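Local atomic coordinates of IclR transcriptional regulator (Thermotoga maritima, PDB entry 1MKM), a protein that probably binds DNA as a transcription factor of the IclR family, with a winged helix-turn-helix domain and a zinc-containing C-terminal domain. Residues Met198-Pro203 with Arg222-Glu227. Numbering follows the deposited sequence.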
loop_
_atom_site.group_PDB
_atom_site.type_symbol
_atom_site.label_atom_id
_atom_site.label_comp_id
_atom_site.label_asym_id
_atom_site.label_seq_id
_atom_site.Cartn_x
_atom_site.Cartn_y
_atom_site.Cartn_z
ATOM N N MET B 198 13.116 -28.330 7.846
ATOM C CA MET B 198 13.867 -29.462 7.307
ATOM C C MET B 198 14.228 -29.080 5.876
ATOM O O MET B 198 13.555 -28.250 5.279
ATOM C CB MET B 198 13.024 -30.741 7.309
ATOM C CG MET B 198 12.838 -31.355 8.686
ATOM S SD MET B 198 11.719 -32.769 8.688
ATOM C CE MET B 198 12.490 -33.815 7.458
ATOM N N CYS B 199 15.275 -29.678 5.322
ATOM C CA CYS B 199 15.691 -29.342 3.964
ATOM C C CYS B 199 16.196 -30.562 3.208
ATOM O O CYS B 199 16.401 -31.624 3.785
ATOM C CB CYS B 199 16.820 -28.307 4.009
ATOM S SG CYS B 199 16.614 -26.995 5.240
ATOM N N VAL B 200 16.390 -30.399 1.907
ATOM C CA VAL B 200 16.934 -31.448 1.068
ATOM C C VAL B 200 17.920 -30.723 0.160
ATOM O O VAL B 200 17.577 -29.701 -0.431
ATOM C CB VAL B 200 15.845 -32.146 0.214
ATOM C CG1 VAL B 200 16.501 -33.043 -0.815
ATOM C CG2 VAL B 200 14.933 -32.971 1.105
ATOM N N GLY B 201 19.145 -31.231 0.061
ATOM C CA GLY B 201 20.132 -30.562 -0.759
ATOM C C GLY B 201 20.988 -31.455 -1.630
ATOM O O GLY B 201 21.204 -32.627 -1.323
ATOM N N VAL B 202 21.487 -30.866 -2.714
ATOM C CA VAL B 202 22.336 -31.534 -3.697
ATOM C C VAL B 202 23.463 -30.558 -4.071
ATOM O O VAL B 202 23.259 -29.343 -4.059
ATOM C CB VAL B 202 21.520 -31.879 -4.965
ATOM C CG1 VAL B 202 22.396 -32.554 -5.998
ATOM C CG2 VAL B 202 20.353 -32.766 -4.600
ATOM N N PRO B 203 24.664 -31.072 -4.397
ATOM C CA PRO B 203 25.800 -30.213 -4.766
ATOM C C PRO B 203 25.789 -29.707 -6.207
ATOM O O PRO B 203 24.949 -30.093 -7.013
ATOM C CB PRO B 203 27.017 -31.105 -4.511
ATOM C CG PRO B 203 26.520 -32.139 -3.557
ATOM C CD PRO B 203 25.141 -32.426 -4.082
ATOM N N ARG B 222 6.807 -30.653 8.759
ATOM C CA ARG B 222 5.616 -31.414 8.384
ATOM C C ARG B 222 5.618 -31.928 6.944
ATOM O O ARG B 222 5.294 -33.085 6.693
ATOM C CB ARG B 222 4.350 -30.572 8.590
ATOM C CG ARG B 222 4.158 -30.018 9.982
ATOM C CD ARG B 222 2.735 -29.504 10.147
ATOM N NE ARG B 222 2.570 -28.668 11.331
ATOM C CZ ARG B 222 1.403 -28.167 11.730
ATOM N NH1 ARG B 222 0.299 -28.424 11.039
ATOM N NH2 ARG B 222 1.339 -27.397 12.811
ATOM N N LYS B 223 5.986 -31.068 6.003
ATOM C CA LYS B 223 5.987 -31.432 4.591
ATOM C C LYS B 223 6.957 -32.523 4.129
ATOM O O LYS B 223 6.633 -33.310 3.236
ATOM C CB LYS B 223 6.213 -30.175 3.743
ATOM C CG LYS B 223 5.038 -29.192 3.714
ATOM C CD LYS B 223 5.382 -27.963 2.879
ATOM C CE LYS B 223 4.286 -26.907 2.957
ATOM N NZ LYS B 223 4.651 -25.658 2.217
ATOM N N PHE B 224 8.139 -32.583 4.732
ATOM C CA PHE B 224 9.140 -33.551 4.310
ATOM C C PHE B 224 8.891 -35.008 4.703
ATOM O O PHE B 224 9.412 -35.501 5.709
ATOM C CB PHE B 224 10.525 -33.083 4.779
ATOM C CG PHE B 224 10.946 -31.760 4.176
ATOM C CD1 PHE B 224 10.298 -30.572 4.538
ATOM C CD2 PHE B 224 11.937 -31.707 3.194
ATOM C CE1 PHE B 224 10.626 -29.365 3.927
ATOM C CE2 PHE B 224 12.267 -30.504 2.582
ATOM C CZ PHE B 224 11.609 -29.334 2.948
ATOM N N THR B 225 8.079 -35.686 3.890
ATOM C CA THR B 225 7.754 -37.095 4.093
ATOM C C THR B 225 8.721 -37.893 3.229
ATOM O O THR B 225 9.440 -37.318 2.409
ATOM C CB THR B 225 6.305 -37.445 3.642
ATOM O OG1 THR B 225 6.110 -37.041 2.280
ATOM C CG2 THR B 225 5.263 -36.764 4.527
ATOM N N GLU B 226 8.736 -39.210 3.411
ATOM C CA GLU B 226 9.622 -40.087 2.649
ATOM C C GLU B 226 9.482 -39.792 1.154
ATOM O O GLU B 226 10.478 -39.617 0.444
ATOM C CB GLU B 226 9.265 -41.562 2.897
ATOM C CG GLU B 226 9.023 -41.959 4.362
ATOM C CD GLU B 226 10.293 -42.026 5.201
ATOM O OE1 GLU B 226 11.244 -42.727 4.794
ATOM O OE2 GLU B 226 10.330 -41.387 6.275
ATOM N N GLU B 227 8.234 -39.755 0.687
ATOM C CA GLU B 227 7.939 -39.482 -0.716
ATOM C C GLU B 227 8.215 -38.035 -1.085
ATOM O O GLU B 227 8.734 -37.758 -2.163
ATOM C CB GLU B 227 6.479 -39.814 -1.043
ATOM C CG GLU B 227 5.507 -39.488 0.072
ATOM C CD GLU B 227 5.422 -40.607 1.096
ATOM O OE1 GLU B 227 4.862 -41.672 0.759
ATOM O OE2 GLU B 227 5.923 -40.431 2.228
#
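The phenyl ring of Phe224 lies with one face against the backbone of Met198 and Cys199, and Val200 meets its edge. Over that face Met198 CB makes a CH-pi contact, 4.1 Å from the ring centroid and 23° off the normal. Toward the far rim of the same face sits the Met198 peptide, its O 3.2 Å from Phe224 CZ. At the edge, close to the ring plane, Val200 CG2 stands 3.9 Å from Phe224 CD2; chi1 of 170° sets CG2 anti to the carbonyl carbon, beside the backbone N, where it meets the ring.

Met198 runs past Phe224 in the opposite direction, the phenyl reaching the strand while the methionine reaches the stem of the phenylalanine. Its chain is extended to SD and then bends at chi3 (55°), which turns the terminal methyl toward that stem, CE lying 3.4 Å from Phe224 CB. Tyr232 of helix 226-246 packs edge-to-face with the same ring, and Val200 also touches Ser233 and Leu236. An alanine in place of Phe224 would probably leave Met198 CB and Val200 CG2 without their aromatic partner and open a gap between strand and turn.

Phe224 centres an inverse gamma turn, directly followed by Thr225, the N-cap of helix 226-246. Cys199 is turned away from Phe224, and its side chain lies about 3 Å from a bound zinc ion, at the site it forms with Asp189 of the neighbouring strand. Phe224 thus anchors the turn where helix 226-246 begins to pack on the antiparallel sheet of the GAF-like C-terminal domain of IclR regulators.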